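Local coordinates for protein 3-oxo-tetronate kinase (Salmonella typhimurium, PDB 3DQQ) that probably catalyses the ATP-dependent phosphorylation of 3-oxo-tetronate at its 4-hydroxyl, giving 3-oxo-tetronate 4-phosphate and ADP, at residues Gln300-Gln305 with Pro311-Thr316; Ala293-Leu298 with Phe342-Ala347; Ala67-Leu72 with Met104-Thr109; Thr53-Ala58 with Pro146-Thr151. All coordinates share one frame; numbering follows the deposited sequence.

Contact 1 of 4, residues Gln300-Gln305 with Pro311-Thr316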
loop_
_atom_site.group_PDB
_atom_site.type_symbol
_atom_site.label_atom_id
_atom_site.label_comp_id
_atom_site.label_asym_id
_atom_site.label_seq_id
_atom_site.Cartn_x
_atom_site.Cartn_y
_atom_site.Cartn_z
ATOM N N GLN A 300 -24.700 -11.105 -17.518
ATOM C CA GLN A 300 -25.295 -12.323 -18.048
ATOM C C GLN A 300 -24.643 -13.518 -17.406
ATOM O O GLN A 300 -25.300 -14.476 -17.091
ATOM C CB GLN A 300 -25.168 -12.370 -19.572
ATOM C CG GLN A 300 -26.023 -11.299 -20.303
ATOM C CD GLN A 300 -27.538 -11.406 -19.964
ATOM O OE1 GLN A 300 -28.106 -10.563 -19.248
ATOM N NE2 GLN A 300 -28.174 -12.466 -20.447
ATOM N N TRP A 301 -23.355 -13.443 -17.144
ATOM C CA TRP A 301 -22.711 -14.552 -16.480
ATOM C C TRP A 301 -23.262 -14.732 -15.065
ATOM O O TRP A 301 -23.604 -15.851 -14.679
ATOM C CB TRP A 301 -21.210 -14.362 -16.421
ATOM C CG TRP A 301 -20.539 -15.482 -15.718
ATOM C CD1 TRP A 301 -20.191 -16.665 -16.245
ATOM C CD2 TRP A 301 -20.145 -15.529 -14.342
ATOM N NE1 TRP A 301 -19.601 -17.462 -15.307
ATOM C CE2 TRP A 301 -19.549 -16.786 -14.125
ATOM C CE3 TRP A 301 -20.235 -14.630 -13.275
ATOM C CZ2 TRP A 301 -19.043 -17.171 -12.896
ATOM C CZ3 TRP A 301 -19.729 -15.012 -12.053
ATOM C CH2 TRP A 301 -19.139 -16.281 -11.874
ATOM N N VAL A 302 -23.336 -13.645 -14.303
ATOM C CA VAL A 302 -23.800 -13.745 -12.939
ATOM C C VAL A 302 -25.230 -14.291 -12.944
ATOM O O VAL A 302 -25.554 -15.240 -12.237
ATOM C CB VAL A 302 -23.773 -12.390 -12.189
ATOM C CG1 VAL A 302 -24.490 -12.544 -10.871
ATOM C CG2 VAL A 302 -22.344 -11.888 -11.961
ATOM N N LEU A 303 -26.075 -13.696 -13.775
ATOM C CA LEU A 303 -27.492 -14.032 -13.796
ATOM C C LEU A 303 -27.727 -15.454 -14.257
ATOM O O LEU A 303 -28.690 -16.089 -13.876
ATOM C CB LEU A 303 -28.265 -13.081 -14.702
ATOM C CG LEU A 303 -28.292 -11.637 -14.231
ATOM C CD1 LEU A 303 -28.648 -10.730 -15.389
ATOM C CD2 LEU A 303 -29.224 -11.461 -13.041
ATOM N N SER A 304 -26.868 -15.988 -15.088
ATOM C CA SER A 304 -27.123 -17.335 -15.539
ATOM C C SER A 304 -26.511 -18.389 -14.590
ATOM O O SER A 304 -26.703 -19.567 -14.789
ATOM C CB SER A 304 -26.663 -17.482 -16.977
ATOM O OG SER A 304 -25.261 -17.503 -17.012
ATOM N N GLN A 305 -25.815 -17.982 -13.536
ATOM C CA GLN A 305 -25.374 -18.956 -12.534
ATOM C C GLN A 305 -26.557 -19.513 -11.783
ATOM O O GLN A 305 -27.657 -18.975 -11.789
ATOM C CB GLN A 305 -24.432 -18.350 -11.493
ATOM C CG GLN A 305 -23.138 -17.879 -12.025
ATOM C CD GLN A 305 -22.498 -18.888 -12.921
ATOM O OE1 GLN A 305 -22.007 -19.914 -12.464
ATOM N NE2 GLN A 305 -22.497 -18.601 -14.210
ATOM N N PRO A 311 -22.656 -15.513 -6.735
ATOM C CA PRO A 311 -21.492 -15.379 -7.581
ATOM C C PRO A 311 -20.665 -14.170 -7.219
ATOM O O PRO A 311 -21.205 -13.174 -6.772
ATOM C CB PRO A 311 -22.100 -15.157 -8.954
ATOM C CG PRO A 311 -23.434 -15.755 -8.882
ATOM C CD PRO A 311 -23.895 -15.480 -7.514
ATOM N N MET A 312 -19.358 -14.266 -7.414
ATOM C CA MET A 312 -18.435 -13.169 -7.119
ATOM C C MET A 312 -17.785 -12.637 -8.396
ATOM O O MET A 312 -17.402 -13.389 -9.289
ATOM C CB MET A 312 -17.356 -13.630 -6.172
ATOM C CG MET A 312 -16.363 -12.553 -5.838
ATOM S SD MET A 312 -15.211 -13.107 -4.581
ATOM C CE MET A 312 -15.915 -12.276 -3.232
ATOM N N ILE A 313 -17.695 -11.326 -8.494
ATOM C CA ILE A 313 -16.841 -10.709 -9.492
ATOM C C ILE A 313 -15.785 -9.906 -8.740
ATOM O O ILE A 313 -16.086 -8.905 -8.072
ATOM C CB ILE A 313 -17.648 -9.871 -10.443
ATOM C CG1 ILE A 313 -18.465 -10.827 -11.277
ATOM C CG2 ILE A 313 -16.758 -8.969 -11.333
ATOM C CD1 ILE A 313 -19.423 -10.108 -12.058
ATOM N N SER A 314 -14.556 -10.392 -8.839
ATOM C CA SER A 314 -13.461 -9.887 -8.073
ATOM C C SER A 314 -12.457 -9.221 -8.969
ATOM O O SER A 314 -12.144 -9.738 -10.020
ATOM C CB SER A 314 -12.778 -11.036 -7.354
ATOM O OG SER A 314 -11.531 -10.614 -6.826
ATOM N N ALA A 315 -11.944 -8.085 -8.517
ATOM C CA ALA A 315 -10.920 -7.342 -9.203
ATOM C C ALA A 315 -9.638 -7.390 -8.375
ATOM O O ALA A 315 -8.683 -6.673 -8.640
ATOM C CB ALA A 315 -11.368 -5.931 -9.398
ATOM N N THR A 316 -9.585 -8.270 -7.391
ATOM C CA THR A 316 -8.467 -8.236 -6.464
ATOM C C THR A 316 -7.184 -8.895 -7.047
ATOM O O THR A 316 -6.073 -8.526 -6.669
ATOM C CB THR A 316 -8.881 -8.692 -4.990
ATOM O OG1 THR A 316 -8.605 -10.072 -4.812
ATOM C CG2 THR A 316 -10.389 -8.357 -4.631
#
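Gln305 and Pro311 meet where helix 288-304 gives way to the loop leading into strand 312-314, and their side chains run alongside one another, pointing opposite ways. Start at CB of Gln305, which rests on CG of the Pro311 ring at 3.8 Å. The next carbon, CG, stays against that same proline atom. The chain then bends at its second torsion and turns back to the helix, laying NE2 on one face of the Trp301 indole, offset toward its rim and 3.3 Å above the plane. From there NE2 donates to Trp301 O over 3.0 Å, in a bond that is close to straight at N-H...O 164°. The acceptor lies nearly in the plane of the glutamine amide, whereas the donor is tilted from the plane of the carbonyl. This bond helps to hold NE2 against that face.

Helix 288-304 connects the parallel strands 277-279 and 312-314 in a beta-alpha-beta crossover of the nucleotide-binding domain, and this contact packs its last turn on the second strand. The axes of the two short segments are nearly antiparallel, at 152°. Trp301 has CG anti to the backbone N (chi1 179°), which swings the six-membered ring over the start of the strand; CZ3 stands 3.9 Å from Pro311 CB, in an oblique approach. Arg278 adds a cation-pi contact to the indole. Val302 splits its two methyls: CG1 is 3.9 Å from Pro311 CG, while CG2 faces CD1 of Ile313. Val302 also reaches Leu349 of helix 336-351 and Val254 of strand 253-257.

Contact 2 of 4, residues Ala293-Leu298 with Phe342-Ala347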
loop_
_atom_site.group_PDB
_atom_site.type_symbol
_atom_site.label_atom_id
_atom_site.label_comp_id
_atom_site.label_asym_id
_atom_site.label_seq_id
_atom_site.Cartn_x
_atom_site.Cartn_y
_atom_site.Cartn_z
ATOM N N ALA A 293 -19.557 -3.742 -23.303
ATOM C CA ALA A 293 -19.802 -5.133 -23.654
ATOM C C ALA A 293 -19.407 -6.088 -22.512
ATOM O O ALA A 293 -20.154 -7.032 -22.220
ATOM C CB ALA A 293 -19.108 -5.467 -24.913
ATOM N N TYR A 294 -18.290 -5.810 -21.832
ATOM C CA TYR A 294 -17.784 -6.699 -20.770
ATOM C C TYR A 294 -18.741 -6.707 -19.572
ATOM O O TYR A 294 -19.026 -7.753 -18.989
ATOM C CB TYR A 294 -16.345 -6.298 -20.356
ATOM C CG TYR A 294 -15.535 -7.283 -19.495
ATOM C CD1 TYR A 294 -15.660 -8.652 -19.634
ATOM C CD2 TYR A 294 -14.622 -6.825 -18.563
ATOM C CE1 TYR A 294 -14.905 -9.538 -18.860
ATOM C CE2 TYR A 294 -13.864 -7.704 -17.783
ATOM C CZ TYR A 294 -14.017 -9.061 -17.946
ATOM O OH TYR A 294 -13.271 -9.945 -17.196
ATOM N N ALA A 295 -19.259 -5.539 -19.228
ATOM C CA ALA A 295 -20.270 -5.419 -18.199
ATOM C C ALA A 295 -21.487 -6.262 -18.566
ATOM O O ALA A 295 -21.979 -7.029 -17.754
ATOM C CB ALA A 295 -20.648 -3.961 -18.019
ATOM N N GLU A 296 -21.961 -6.150 -19.797
ATOM C CA GLU A 296 -23.034 -7.043 -20.250
ATOM C C GLU A 296 -22.703 -8.517 -20.075
ATOM O O GLU A 296 -23.547 -9.274 -19.604
ATOM C CB GLU A 296 -23.359 -6.841 -21.724
ATOM C CG GLU A 296 -24.662 -6.201 -21.982
ATOM C CD GLU A 296 -25.336 -6.662 -23.286
ATOM O OE1 GLU A 296 -26.592 -6.845 -23.280
ATOM O OE2 GLU A 296 -24.632 -6.837 -24.331
ATOM N N ALA A 297 -21.500 -8.924 -20.506
ATOM C CA ALA A 297 -21.144 -10.336 -20.511
ATOM C C ALA A 297 -21.114 -10.795 -19.076
ATOM O O ALA A 297 -21.646 -11.858 -18.770
ATOM C CB ALA A 297 -19.829 -10.559 -21.151
ATOM N N LEU A 298 -20.513 -9.985 -18.190
ATOM C CA LEU A 298 -20.343 -10.397 -16.808
ATOM C C LEU A 298 -21.688 -10.428 -16.089
ATOM O O LEU A 298 -21.853 -11.203 -15.160
ATOM C CB LEU A 298 -19.344 -9.505 -16.041
ATOM C CG LEU A 298 -17.841 -9.626 -16.359
ATOM C CD1 LEU A 298 -17.076 -8.553 -15.588
ATOM C CD2 LEU A 298 -17.246 -11.024 -16.109
ATOM N N PHE A 342 -17.307 -1.743 -12.838
ATOM C CA PHE A 342 -18.222 -2.054 -11.739
ATOM C C PHE A 342 -19.471 -1.175 -11.752
ATOM O O PHE A 342 -20.594 -1.600 -11.419
ATOM C CB PHE A 342 -17.520 -1.908 -10.390
ATOM C CG PHE A 342 -16.775 -3.131 -9.968
ATOM C CD1 PHE A 342 -17.418 -4.340 -9.847
ATOM C CD2 PHE A 342 -15.432 -3.082 -9.682
ATOM C CE1 PHE A 342 -16.729 -5.485 -9.448
ATOM C CE2 PHE A 342 -14.740 -4.237 -9.278
ATOM C CZ PHE A 342 -15.404 -5.434 -9.167
ATOM N N SER A 343 -19.267 0.065 -12.147
ATOM C CA SER A 343 -20.372 0.985 -12.281
ATOM C C SER A 343 -21.446 0.470 -13.239
ATOM O O SER A 343 -22.607 0.372 -12.859
ATOM C CB SER A 343 -19.856 2.314 -12.772
ATOM O OG SER A 343 -20.936 3.169 -12.858
ATOM N N LEU A 344 -21.046 0.152 -14.470
ATOM C CA LEU A 344 -21.951 -0.395 -15.448
ATOM C C LEU A 344 -22.542 -1.756 -15.038
ATOM O O LEU A 344 -23.695 -2.095 -15.365
ATOM C CB LEU A 344 -21.224 -0.591 -16.757
ATOM C CG LEU A 344 -20.715 0.653 -17.460
ATOM C CD1 LEU A 344 -19.545 0.280 -18.395
ATOM C CD2 LEU A 344 -21.873 1.320 -18.202
ATOM N N LEU A 345 -21.735 -2.540 -14.343
ATOM C CA LEU A 345 -22.086 -3.909 -14.019
ATOM C C LEU A 345 -23.227 -3.886 -12.993
ATOM O O LEU A 345 -24.225 -4.628 -13.125
ATOM C CB LEU A 345 -20.852 -4.634 -13.486
ATOM C CG LEU A 345 -21.012 -6.062 -13.010
ATOM C CD1 LEU A 345 -21.794 -6.871 -14.005
ATOM C CD2 LEU A 345 -19.644 -6.673 -12.761
ATOM N N ALA A 346 -23.099 -2.990 -12.009
ATOM C CA ALA A 346 -24.069 -2.902 -10.920
ATOM C C ALA A 346 -25.413 -2.525 -11.470
ATOM O O ALA A 346 -26.403 -3.152 -11.152
ATOM C CB ALA A 346 -23.623 -1.890 -9.860
ATOM N N ALA A 347 -25.456 -1.507 -12.320
ATOM C CA ALA A 347 -26.754 -1.110 -12.914
ATOM C C ALA A 347 -27.405 -2.310 -13.603
ATOM O O ALA A 347 -28.558 -2.631 -13.334
ATOM C CB ALA A 347 -26.606 0.063 -13.880
#
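Ala295 and Leu344 put their beta carbons against each other, CB to CB at 3.6 Å, where helices 288-304 and 336-351 run side by side. The two short segments have their axes 8.6 Å apart and cross at -43°. With only a methyl on Ala295, the backbones can come close, the CA atoms of Ala295 and Leu345 being 4.8 Å apart.

Leu345 makes the other half of the contact by its rotamer. CG is anti to the backbone N, and the second torsion (chi2 47°) turns CD1 to the facing helix, although the CB of this residue does not itself aim that way. CD1 settles beside Ala295 O at 3.8 Å and also meets the CB of Leu298. Leu344 behaves differently: its CG lies beside the backbone N, and CB alone does the touching. Leu298 has the same kind of first torsion (chi1 -72°), and its CD1 methyl sits over the centre of one face of the Tyr294 ring, 3.8 Å above the plane. Tyr294 is held at its far end by a hydrogen bond between OH and the backbone N of Asp281.

Leu298, Phe342 and Leu345 all touch Ile313 of strand 312-314, and Phe342 reaches on to Thr364, a probable ATP-binding residue. The two helices lie together over strand 312-314, as in a layered alpha/beta domain.

Contact 3 of 4, residues Ala67-Leu72 with Met104-Thr109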
loop_
_atom_site.group_PDB
_atom_site.type_symbol
_atom_site.label_atom_id
_atom_site.label_comp_id
_atom_site.label_asym_id
_atom_site.label_seq_id
_atom_site.Cartn_x
_atom_site.Cartn_y
_atom_site.Cartn_z
ATOM N N ALA A 67 -25.614 23.547 5.867
ATOM C CA ALA A 67 -26.696 23.104 4.982
ATOM C C ALA A 67 -27.377 21.875 5.625
ATOM O O ALA A 67 -28.617 21.803 5.711
ATOM C CB ALA A 67 -26.175 22.783 3.626
ATOM N N ALA A 68 -26.573 20.947 6.142
ATOM C CA ALA A 68 -27.110 19.762 6.803
ATOM C C ALA A 68 -27.966 20.189 7.982
ATOM O O ALA A 68 -29.056 19.672 8.170
ATOM C CB ALA A 68 -25.999 18.839 7.264
ATOM N N LEU A 69 -27.482 21.160 8.754
ATOM C CA LEU A 69 -28.203 21.615 9.946
ATOM C C LEU A 69 -29.521 22.288 9.579
ATOM O O LEU A 69 -30.523 22.068 10.261
ATOM C CB LEU A 69 -27.338 22.550 10.762
ATOM C CG LEU A 69 -27.966 23.098 12.029
ATOM C CD1 LEU A 69 -28.188 22.001 13.042
ATOM C CD2 LEU A 69 -27.087 24.204 12.648
ATOM N N VAL A 70 -29.547 23.078 8.491
ATOM C CA VAL A 70 -30.778 23.723 8.050
ATOM C C VAL A 70 -31.799 22.671 7.754
ATOM O O VAL A 70 -32.952 22.805 8.110
ATOM C CB VAL A 70 -30.614 24.632 6.804
ATOM C CG1 VAL A 70 -32.025 24.920 6.141
ATOM C CG2 VAL A 70 -29.916 25.967 7.165
ATOM N N TRP A 71 -31.384 21.594 7.135
ATOM C CA TRP A 71 -32.326 20.538 6.878
ATOM C C TRP A 71 -32.820 19.837 8.149
ATOM O O TRP A 71 -34.003 19.612 8.299
ATOM C CB TRP A 71 -31.704 19.527 5.952
ATOM C CG TRP A 71 -32.630 18.442 5.524
ATOM C CD1 TRP A 71 -33.445 18.450 4.462
ATOM C CD2 TRP A 71 -32.803 17.177 6.163
ATOM N NE1 TRP A 71 -34.125 17.256 4.374
ATOM C CE2 TRP A 71 -33.755 16.467 5.429
ATOM C CE3 TRP A 71 -32.263 16.592 7.303
ATOM C CZ2 TRP A 71 -34.161 15.195 5.782
ATOM C CZ3 TRP A 71 -32.667 15.315 7.651
ATOM C CH2 TRP A 71 -33.597 14.638 6.899
ATOM N N LEU A 72 -31.915 19.465 9.037
ATOM C CA LEU A 72 -32.292 18.799 10.268
ATOM C C LEU A 72 -33.262 19.669 11.058
ATOM O O LEU A 72 -34.233 19.174 11.606
ATOM C CB LEU A 72 -31.067 18.517 11.127
ATOM C CG LEU A 72 -30.136 17.400 10.676
ATOM C CD1 LEU A 72 -28.838 17.360 11.545
ATOM C CD2 LEU A 72 -30.918 16.100 10.702
ATOM N N MET A 104 -22.349 25.824 16.753
ATOM C CA MET A 104 -22.718 26.458 18.006
ATOM C C MET A 104 -23.378 27.782 17.720
ATOM O O MET A 104 -24.416 28.119 18.293
ATOM C CB MET A 104 -21.502 26.633 18.929
ATOM C CG MET A 104 -20.838 25.304 19.433
ATOM S SD MET A 104 -19.328 25.653 20.419
ATOM C CE MET A 104 -20.240 26.313 21.831
ATOM N N VAL A 105 -22.816 28.545 16.798
ATOM C CA VAL A 105 -23.405 29.843 16.497
ATOM C C VAL A 105 -24.776 29.662 15.853
ATOM O O VAL A 105 -25.682 30.358 16.210
ATOM C CB VAL A 105 -22.511 30.713 15.579
ATOM C CG1 VAL A 105 -23.339 31.873 14.986
ATOM C CG2 VAL A 105 -21.294 31.209 16.308
ATOM N N ALA A 106 -24.939 28.754 14.891
ATOM C CA ALA A 106 -26.259 28.516 14.265
ATOM C C ALA A 106 -27.288 28.027 15.279
ATOM O O ALA A 106 -28.448 28.304 15.115
ATOM C CB ALA A 106 -26.172 27.576 13.154
ATOM N N LEU A 107 -26.879 27.321 16.333
ATOM C CA LEU A 107 -27.821 26.797 17.318
ATOM C C LEU A 107 -27.943 27.728 18.527
ATOM O O LEU A 107 -28.562 27.416 19.553
ATOM C CB LEU A 107 -27.368 25.419 17.753
ATOM C CG LEU A 107 -27.658 24.287 16.754
ATOM C CD1 LEU A 107 -26.813 23.068 17.135
ATOM C CD2 LEU A 107 -29.097 23.920 16.719
ATOM N N ASP A 108 -27.352 28.898 18.392
ATOM C CA ASP A 108 -27.246 29.852 19.474
ATOM C C ASP A 108 -26.912 29.179 20.829
ATOM O O ASP A 108 -27.620 29.389 21.810
ATOM C CB ASP A 108 -28.520 30.668 19.542
ATOM C CG ASP A 108 -28.379 31.923 20.413
ATOM O OD1 ASP A 108 -27.404 32.681 20.196
ATOM O OD2 ASP A 108 -29.248 32.196 21.313
ATOM N N THR A 109 -25.851 28.377 20.860
ATOM C CA THR A 109 -25.360 27.765 22.078
ATOM C C THR A 109 -23.899 28.206 22.379
ATOM O O THR A 109 -23.099 28.403 21.469
ATOM C CB THR A 109 -25.457 26.173 22.041
ATOM O OG1 THR A 109 -24.778 25.660 23.178
ATOM C CG2 THR A 109 -24.730 25.544 20.910
#
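Leu69 and Ala106 mark the nearest approach of the two backbones, their CA atoms 8.4 Å apart, at the point where helix 96-106 comes to its end beside the C-terminal half of helix 58-74. The gap is bridged from one side by the full length of a leucine. CG of Leu69 is anti to the backbone N (chi1 180°), which carries the chain outward from its own helix, and the CD2 branch does all the touching. CD2 lies 3.5 Å from CB of Ala106, which has nothing more than this methyl to offer. The same CD2 is 4.1 Å from CG of Leu107, whose side chain it crosses at a slant.

Both helices lie in the sugar-binding N-terminal domain, an alpha/beta unit in which strand 79-83 falls between them along the chain. Beneath helix 58-74, Ala68 and Leu72 rest on Ile8 and Ile49 of strands 5-9 and 46-50. Beneath the other helix, Met104 and Leu107 rest on Leu219 of strand 219-222, so Leu107 packs on both the strand and Leu69.

The end of helix 96-106 is shaped by a Schellman motif. Asp108, with a positive phi of 41°, is its C-prime residue, and the chain doubles back so that Thr109 N donates to Met104 O at 3.0 Å. Inside that bond, Asp108 N donates to Val105 O at 3.1 Å. Ala106 O, one of the last carbonyls of the helix, is taken by NZ of Lys73, which belongs to helix 58-74 and so adds a polar tie between the two helices.

Contact 4 of 4, residues Thr53-Ala58 with Pro146-Thr151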
loop_
_atom_site.group_PDB
_atom_site.type_symbol
_atom_site.label_atom_id
_atom_site.label_comp_id
_atom_site.label_asym_id
_atom_site.label_seq_id
_atom_site.Cartn_x
_atom_site.Cartn_y
_atom_site.Cartn_z
ATOM N N THR A 53 -16.255 16.002 4.559
ATOM C CA THR A 53 -15.804 17.219 5.131
ATOM C C THR A 53 -14.647 17.006 6.117
ATOM O O THR A 53 -14.190 17.931 6.718
ATOM C CB THR A 53 -17.007 17.916 5.791
ATOM O OG1 THR A 53 -17.667 16.978 6.643
ATOM C CG2 THR A 53 -18.016 18.441 4.708
ATOM N N ARG A 54 -14.125 15.804 6.250
ATOM C CA ARG A 54 -12.980 15.622 7.129
ATOM C C ARG A 54 -11.725 16.397 6.721
ATOM O O ARG A 54 -11.101 16.994 7.578
ATOM C CB ARG A 54 -12.645 14.173 7.267
ATOM C CG ARG A 54 -11.472 13.945 8.161
ATOM C CD ARG A 54 -11.311 12.493 8.493
ATOM N NE ARG A 54 -12.507 11.977 9.128
ATOM C CZ ARG A 54 -12.655 10.729 9.526
ATOM N NH1 ARG A 54 -13.755 10.352 10.114
ATOM N NH2 ARG A 54 -11.677 9.874 9.364
ATOM N N SER A 55 -11.384 16.416 5.430
ATOM C CA SER A 55 -10.136 17.055 4.933
ATOM C C SER A 55 -10.248 18.177 3.932
ATOM O O SER A 55 -9.238 18.770 3.603
ATOM C CB SER A 55 -9.224 16.041 4.277
ATOM O OG SER A 55 -9.068 14.937 5.126
ATOM N N CYS A 56 -11.425 18.467 3.411
ATOM C CA CYS A 56 -11.565 19.575 2.500
ATOM C C CYS A 56 -11.325 20.920 3.244
ATOM O O CYS A 56 -11.223 20.956 4.473
ATOM C CB CYS A 56 -12.969 19.541 1.954
ATOM S SG CYS A 56 -14.134 19.876 3.243
ATOM N N PRO A 57 -11.248 22.027 2.514
ATOM C CA PRO A 57 -11.082 23.304 3.184
ATOM C C PRO A 57 -12.193 23.583 4.206
ATOM O O PRO A 57 -13.359 23.161 4.001
ATOM C CB PRO A 57 -11.175 24.329 2.041
ATOM C CG PRO A 57 -10.885 23.571 0.807
ATOM C CD PRO A 57 -11.305 22.159 1.050
ATOM N N ALA A 58 -11.832 24.330 5.256
ATOM C CA ALA A 58 -12.703 24.634 6.351
ATOM C C ALA A 58 -13.987 25.241 5.850
ATOM O O ALA A 58 -15.077 24.859 6.299
ATOM C CB ALA A 58 -12.024 25.577 7.306
ATOM N N PRO A 146 -0.911 9.810 6.903
ATOM C CA PRO A 146 -0.684 10.440 5.606
ATOM C C PRO A 146 -1.319 11.808 5.442
ATOM O O PRO A 146 -0.701 12.687 4.834
ATOM C CB PRO A 146 -1.335 9.474 4.622
ATOM C CG PRO A 146 -1.417 8.173 5.307
ATOM C CD PRO A 146 -1.465 8.444 6.768
ATOM N N ILE A 147 -2.546 11.989 5.928
ATOM C CA ILE A 147 -3.296 13.247 5.679
ATOM C C ILE A 147 -3.247 14.174 6.884
ATOM O O ILE A 147 -2.992 15.379 6.749
ATOM C CB ILE A 147 -4.787 12.988 5.301
ATOM C CG1 ILE A 147 -4.881 12.154 4.017
ATOM C CG2 ILE A 147 -5.537 14.296 5.140
ATOM C CD1 ILE A 147 -4.774 10.642 4.281
ATOM N N ASN A 148 -3.498 13.601 8.066
ATOM C CA ASN A 148 -3.513 14.374 9.302
ATOM C C ASN A 148 -2.705 13.714 10.410
ATOM O O ASN A 148 -3.266 13.162 11.347
ATOM C CB ASN A 148 -4.955 14.692 9.731
ATOM C CG ASN A 148 -5.895 13.566 9.484
ATOM O OD1 ASN A 148 -5.771 12.512 10.108
ATOM N ND2 ASN A 148 -6.845 13.771 8.563
ATOM N N PRO A 149 -1.368 13.833 10.316
ATOM C CA PRO A 149 -0.478 13.244 11.319
ATOM C C PRO A 149 -0.718 13.945 12.653
ATOM O O PRO A 149 -0.802 15.159 12.699
ATOM C CB PRO A 149 0.935 13.579 10.786
ATOM C CG PRO A 149 0.743 14.816 9.917
ATOM C CD PRO A 149 -0.621 14.618 9.298
ATOM N N MET A 150 -0.801 13.173 13.730
ATOM C CA MET A 150 -1.187 13.702 15.021
ATOM C C MET A 150 0.022 13.600 15.955
ATOM O O MET A 150 0.389 12.520 16.398
ATOM C CB MET A 150 -2.377 12.917 15.556
ATOM C CG MET A 150 -3.547 12.804 14.606
ATOM S SD MET A 150 -4.462 14.319 14.066
ATOM C CE MET A 150 -5.154 14.776 15.696
ATOM N N THR A 151 0.653 14.731 16.244
ATOM C CA THR A 151 1.864 14.735 17.045
ATOM C C THR A 151 1.645 15.321 18.469
ATOM O O THR A 151 2.583 15.669 19.142
ATOM C CB THR A 151 2.970 15.511 16.282
ATOM O OG1 THR A 151 2.676 16.910 16.294
ATOM C CG2 THR A 151 3.121 15.009 14.815
#
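Ser55 and Ile147 touch where two irregular loops of the sugar-binding domain approach each other, one running from strand 46-50 into helix 58-74, the other from strand 135-136 toward helix 155-160. The meeting is slight. CG2 of Ile147, the branch anti to the backbone N, lies 3.6 Å from Ser55 OG and a little farther, 4.2 Å, from Ser55 CB. A first torsion of -50° puts the serine oxygen beside its own backbone N. Asn148 also borders Ser55, and is backed by Asp89.

Farther out, each loop has its own fastenings. Arg54, which starts out toward the 146-151 loop, ends in a salt bridge between its NH1 and Asp10 OD1. Asn95 ND2 gives hydrogen bonds to the carbonyls of Thr53 and Cys56, spanning the bend that carries Ser55, and Pro57 then takes the N-cap position of helix 58-74. Over the other loop lies the second subunit: its Leu322 packs on Pro146 and its Tyr329 on Ile147, so this loop also takes part in contacts between subunits. His145 ND1 accepts from two successive backbone nitrogens, Ile147 N and Asn148 N.

Overall arrangement
Contacts 3 and 4 belong to the sugar-binding domain and contacts 1 and 2 to the nucleotide-binding domain that follows it in the chain. Contact 3 is nested inside the long loop closed by contact 4, their centres about 23 Å apart, and helix 58-74 starts in one and runs through the other. Contact 1 is likewise nested inside contact 2; they share helix 288-304, lie about 10 Å apart between centres and meet directly, mainly through Ile313. Between domains the separations of centres grow to between about 35 and 45 Å. Each pair thus belongs to the internal packing of one domain of a two-domain kinase, with contact 4 also reaching the second subunit.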